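Local coordinates for protein chaperone CupB2 (Pseudomonas aeruginosa, PDB 3Q48) that probably acts as a periplasmic chaperone for pilus subunits in fimbrial assembly, as other members of the PapD-like family do, at residues Glu43-Leu48 and Val96-Tyr101; Ala62-Gly67 and Phe80-Ala85. One frame throughout, in Å; residues are numbered along the deposited sequence.

Interaction 1: residues Glu43-Leu48 and Val96-Tyr101; sequences EREVTL and VLRIAY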
# COMPACT_ATOMS: atom_id res chain seq x y z
N GLU A 43 -10.58 15.37 -1.72
CA GLU A 43 -9.52 16.12 -2.46
C GLU A 43 -9.69 16.08 -4.00
O GLU A 43 -10.23 15.13 -4.56
CB GLU A 43 -8.10 15.63 -2.10
CG GLU A 43 -7.68 15.76 -0.66
CD GLU A 43 -7.95 17.14 -0.10
OE1 GLU A 43 -7.53 18.15 -0.73
OE2 GLU A 43 -8.62 17.20 0.97
N ARG A 44 -9.21 17.10 -4.69
CA ARG A 44 -9.10 16.99 -6.13
C ARG A 44 -7.72 16.51 -6.56
O ARG A 44 -7.58 15.92 -7.63
CB ARG A 44 -9.44 18.32 -6.81
CG ARG A 44 -10.93 18.48 -7.13
CD ARG A 44 -11.08 19.16 -8.50
NE ARG A 44 -11.73 20.48 -8.44
CZ ARG A 44 -11.27 21.56 -7.82
NH1 ARG A 44 -10.13 21.54 -7.12
NH2 ARG A 44 -11.98 22.70 -7.87
N GLU A 45 -6.71 16.77 -5.72
CA GLU A 45 -5.34 16.33 -5.96
C GLU A 45 -4.55 16.19 -4.66
O GLU A 45 -4.94 16.81 -3.64
CB GLU A 45 -4.63 17.27 -6.93
CG GLU A 45 -4.29 18.61 -6.35
CD GLU A 45 -4.29 19.72 -7.41
OE1 GLU A 45 -4.95 19.58 -8.48
OE2 GLU A 45 -3.62 20.75 -7.16
N VAL A 46 -3.50 15.34 -4.67
CA VAL A 46 -2.53 15.21 -3.57
C VAL A 46 -1.13 15.19 -4.18
O VAL A 46 -0.95 14.65 -5.29
CB VAL A 46 -2.71 13.94 -2.61
CG1 VAL A 46 -4.18 13.78 -2.08
CG2 VAL A 46 -2.23 12.65 -3.23
N THR A 47 -0.17 15.81 -3.49
CA THR A 47 1.21 15.86 -3.95
C THR A 47 2.08 14.84 -3.23
O THR A 47 1.65 14.24 -2.26
CB THR A 47 1.85 17.26 -3.78
OG1 THR A 47 1.95 17.55 -2.40
CG2 THR A 47 1.02 18.32 -4.42
N LEU A 48 3.30 14.67 -3.71
CA LEU A 48 4.21 13.61 -3.29
C LEU A 48 5.60 14.06 -3.71
O LEU A 48 5.78 14.52 -4.84
CB LEU A 48 3.86 12.32 -4.06
CG LEU A 48 4.93 11.20 -4.09
CD1 LEU A 48 4.83 10.35 -2.86
CD2 LEU A 48 4.83 10.32 -5.35
N VAL A 96 8.37 17.35 -7.24
CA VAL A 96 7.08 17.23 -6.64
C VAL A 96 6.18 16.67 -7.72
O VAL A 96 6.08 17.26 -8.83
CB VAL A 96 6.53 18.61 -6.24
CG1 VAL A 96 5.09 18.46 -5.66
CG2 VAL A 96 7.48 19.35 -5.26
N LEU A 97 5.51 15.56 -7.43
CA LEU A 97 4.57 15.00 -8.39
C LEU A 97 3.21 15.29 -7.88
O LEU A 97 2.99 15.31 -6.67
CB LEU A 97 4.71 13.48 -8.54
CG LEU A 97 6.07 12.86 -8.79
CD1 LEU A 97 5.87 11.39 -8.67
CD2 LEU A 97 6.69 13.24 -10.17
N ARG A 98 2.28 15.49 -8.80
CA ARG A 98 0.95 15.89 -8.46
C ARG A 98 0.00 14.84 -8.97
O ARG A 98 -0.04 14.57 -10.16
CB ARG A 98 0.68 17.26 -9.08
CG ARG A 98 -0.51 17.92 -8.54
CD ARG A 98 -0.70 19.23 -9.21
NE ARG A 98 0.12 20.22 -8.54
CZ ARG A 98 -0.08 20.65 -7.29
NH1 ARG A 98 -1.07 20.17 -6.54
NH2 ARG A 98 0.73 21.56 -6.76
N ILE A 99 -0.75 14.24 -8.05
CA ILE A 99 -1.80 13.24 -8.37
C ILE A 99 -3.22 13.81 -8.31
O ILE A 99 -3.67 14.23 -7.25
CB ILE A 99 -1.68 12.04 -7.46
CG1 ILE A 99 -0.24 11.50 -7.53
CG2 ILE A 99 -2.74 10.98 -7.87
CD1 ILE A 99 0.10 10.46 -6.46
N ALA A 100 -3.91 13.83 -9.46
CA ALA A 100 -5.32 14.35 -9.59
C ALA A 100 -6.35 13.27 -9.87
O ALA A 100 -6.12 12.43 -10.71
CB ALA A 100 -5.41 15.43 -10.68
N TYR A 101 -7.47 13.32 -9.16
CA TYR A 101 -8.57 12.38 -9.35
C TYR A 101 -9.58 12.90 -10.35
O TYR A 101 -10.07 14.01 -10.18
CB TYR A 101 -9.29 12.20 -8.02
CG TYR A 101 -10.53 11.31 -8.04
CD1 TYR A 101 -10.53 10.08 -8.73
CD2 TYR A 101 -11.68 11.67 -7.34
CE1 TYR A 101 -11.68 9.26 -8.74
CE2 TYR A 101 -12.80 10.88 -7.33
CZ TYR A 101 -12.82 9.68 -8.03
OH TYR A 101 -13.95 8.89 -7.99
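The guanidinium of Arg-98 has the methyl CG2 of Thr-47 over one face, 3.5 Å from NH1, while the carboxylate of Glu-45 comes to the same NH1 obliquely. OE2 of Glu-45 lies 2.7 Å from NH1 of Arg-98 in a salt bridge. This single pair carries it, and the two planes are 51° apart, not the coplanar two-pronged form. Arg-98 starts with CG anti to the backbone N (chi1 -166°) and bends at chi3 (-84°), where NE is placed; its side chain and that of Thr-47 lie side by side, pointing the same way.

Beneath this polar face the strands run antiparallel. Val-46 and Ile-99 form a hydrogen-bonded pair, N of each 2.8 Å from O of the other. Just before strand 45-48 begins, N of Tyr-101 reaches O of Arg-44 at 3.0 Å. On the opposite face CD2 of Leu-48 meets CD1 of Leu-97 at 3.6 Å.

On this outer strand pair, then, Glu-45, Thr-47 and Arg-98 occupy one face, with an ion pair at the surface whose strength solvent would probably temper; Val-46, Leu-48, Leu-97 and Ile-99 form an apolar face that packs on strands 112-121 and 36-40.

Interaction 2: residues Ala62-Gly67 and Phe80-Ala85; sequences AWIDDG and FSVTPA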
# COMPACT_ATOMS: atom_id res chain seq x y z
N ALA A 62 6.48 8.67 -13.94
CA ALA A 62 5.50 8.36 -12.94
C ALA A 62 4.20 8.08 -13.67
O ALA A 62 3.91 8.75 -14.65
CB ALA A 62 5.34 9.54 -12.02
N TRP A 63 3.43 7.09 -13.21
CA TRP A 63 2.16 6.67 -13.81
C TRP A 63 1.46 5.76 -12.82
O TRP A 63 2.13 5.09 -12.01
CB TRP A 63 2.35 5.96 -15.19
CG TRP A 63 2.82 4.54 -15.17
CD1 TRP A 63 2.04 3.42 -15.23
CD2 TRP A 63 4.17 4.06 -15.11
NE1 TRP A 63 2.81 2.28 -15.22
CE2 TRP A 63 4.12 2.64 -15.14
CE3 TRP A 63 5.42 4.70 -15.03
CZ2 TRP A 63 5.26 1.85 -15.06
CZ3 TRP A 63 6.57 3.91 -14.96
CH2 TRP A 63 6.47 2.49 -14.98
N ILE A 64 0.13 5.70 -12.94
CA ILE A 64 -0.71 4.89 -12.09
C ILE A 64 -1.38 3.75 -12.82
O ILE A 64 -1.90 3.93 -13.93
CB ILE A 64 -1.77 5.78 -11.38
CG1 ILE A 64 -1.06 6.65 -10.31
CG2 ILE A 64 -2.82 4.96 -10.71
CD1 ILE A 64 -1.60 7.93 -10.23
N ASP A 65 -1.35 2.57 -12.21
CA ASP A 65 -2.13 1.47 -12.74
C ASP A 65 -3.10 0.89 -11.69
O ASP A 65 -3.12 1.37 -10.57
CB ASP A 65 -1.23 0.45 -13.45
CG ASP A 65 -0.42 -0.40 -12.50
OD1 ASP A 65 -1.02 -1.15 -11.70
OD2 ASP A 65 0.82 -0.35 -12.59
N ASP A 66 -3.93 -0.08 -12.07
CA ASP A 66 -4.97 -0.59 -11.17
C ASP A 66 -4.64 -2.00 -10.75
O ASP A 66 -5.52 -2.69 -10.27
CB ASP A 66 -6.34 -0.57 -11.84
CG ASP A 66 -6.40 -1.49 -13.09
OD1 ASP A 66 -5.37 -2.15 -13.42
OD2 ASP A 66 -7.46 -1.55 -13.75
N GLY A 67 -3.40 -2.41 -10.97
CA GLY A 67 -2.84 -3.72 -10.56
C GLY A 67 -2.28 -4.54 -11.72
O GLY A 67 -1.42 -5.41 -11.54
N PHE A 80 -6.89 8.42 -12.39
CA PHE A 80 -5.86 9.30 -11.86
C PHE A 80 -4.89 9.73 -12.97
O PHE A 80 -4.66 8.99 -13.91
CB PHE A 80 -5.13 8.64 -10.69
CG PHE A 80 -6.03 8.24 -9.57
CD1 PHE A 80 -6.43 9.17 -8.64
CD2 PHE A 80 -6.50 6.93 -9.47
CE1 PHE A 80 -7.26 8.84 -7.62
CE2 PHE A 80 -7.37 6.55 -8.44
CZ PHE A 80 -7.75 7.52 -7.51
N SER A 81 -4.39 10.96 -12.88
CA SER A 81 -3.29 11.40 -13.70
C SER A 81 -2.12 11.80 -12.78
O SER A 81 -2.32 12.13 -11.63
CB SER A 81 -3.73 12.56 -14.57
OG SER A 81 -3.94 13.71 -13.76
N VAL A 82 -0.89 11.73 -13.28
CA VAL A 82 0.27 12.21 -12.54
C VAL A 82 0.97 13.24 -13.39
O VAL A 82 1.40 12.97 -14.51
CB VAL A 82 1.26 11.10 -12.17
CG1 VAL A 82 2.27 11.63 -11.08
CG2 VAL A 82 0.53 9.94 -11.61
N THR A 83 1.08 14.43 -12.82
CA THR A 83 1.69 15.58 -13.46
C THR A 83 2.89 15.96 -12.62
O THR A 83 2.77 16.04 -11.41
CB THR A 83 0.67 16.74 -13.44
OG1 THR A 83 -0.57 16.24 -13.95
CG2 THR A 83 1.11 17.93 -14.29
N PRO A 84 4.06 16.18 -13.26
CA PRO A 84 4.30 15.86 -14.68
C PRO A 84 4.67 14.36 -14.82
O PRO A 84 5.16 13.75 -13.86
CB PRO A 84 5.46 16.78 -15.06
CG PRO A 84 6.15 17.11 -13.77
CD PRO A 84 5.17 16.95 -12.65
N ALA A 85 4.40 13.77 -15.98
CA ALA A 85 4.56 12.31 -16.14
C ALA A 85 6.03 11.91 -16.17
O ALA A 85 6.37 10.80 -15.83
CB ALA A 85 3.83 11.81 -17.39
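Strands 62-65 and 80-83 run antiparallel at 171°, yet their axes come no closer than 6.4 Å, and one backbone hydrogen bond joins the two segments: N of Ala-62 to O of Ala-85, 2.8 Å, with the donor tilted 23° from the carbonyl plane. Along the rest of the contact, side chains do the touching.

CD1 of Ile-64 touches two residues. It lies 3.2 Å from CG2 of Val-82, tighter than a normal methyl contact and doubtful in its exact value, and 3.6 Å from CB of Phe-80. Val-82 presents both branches: with CG1 anti to its backbone N (chi1 -165°), that methyl meets CB of Ala-62 at 3.8 Å, while CG2 takes the isoleucine, whose side chain crosses that of Val-82 at about a right angle. The ring of Phe-80 leads away from the 62-67 segment, though CG2 of Ile-64 lies obliquely to it. Phe-114 meets this ring edge-to-face, and it also meets the rings of Phe-39 and Tyr-101.

Past the strand end the chain turns. OD1 of Asp-65 accepts from N of Gly-67 at 2.8 Å through its anti lone pair, an Asx turn, while OD2 is held by Arg-139 in a salt bridge and by Asn-117.

Ala-62, Ile-64, Phe-80 and Val-82 turn toward one another between two neighbouring strands, as part of the core of the immunoglobulin-like N-terminal domain of PapD-like chaperones.

Interactions 1 and 2 illustrate how one sheet is built from successive strand pairs: the order 45-52, 93-101, 80-89, 58-65 places them next to each other, their centres 10 Å apart. The join is the ladder between 93-101 and 80-89, where N of Arg-98 lies 2.7 Å from O of Thr-83 and O of Ala-100 lies 3.1 Å from N of Ser-81, both probable hydrogen bonds. Side chains continue across it, CD1 of Tyr-101 packing 3.7 Å from CE1 of Phe-80, and Leu-97 and Ile-99 touching Ala-62 and Ile-64 respectively. Interaction 1 thus involves 45-52, one of the two outermost strands within this chain, whereas interaction 2 lies further in.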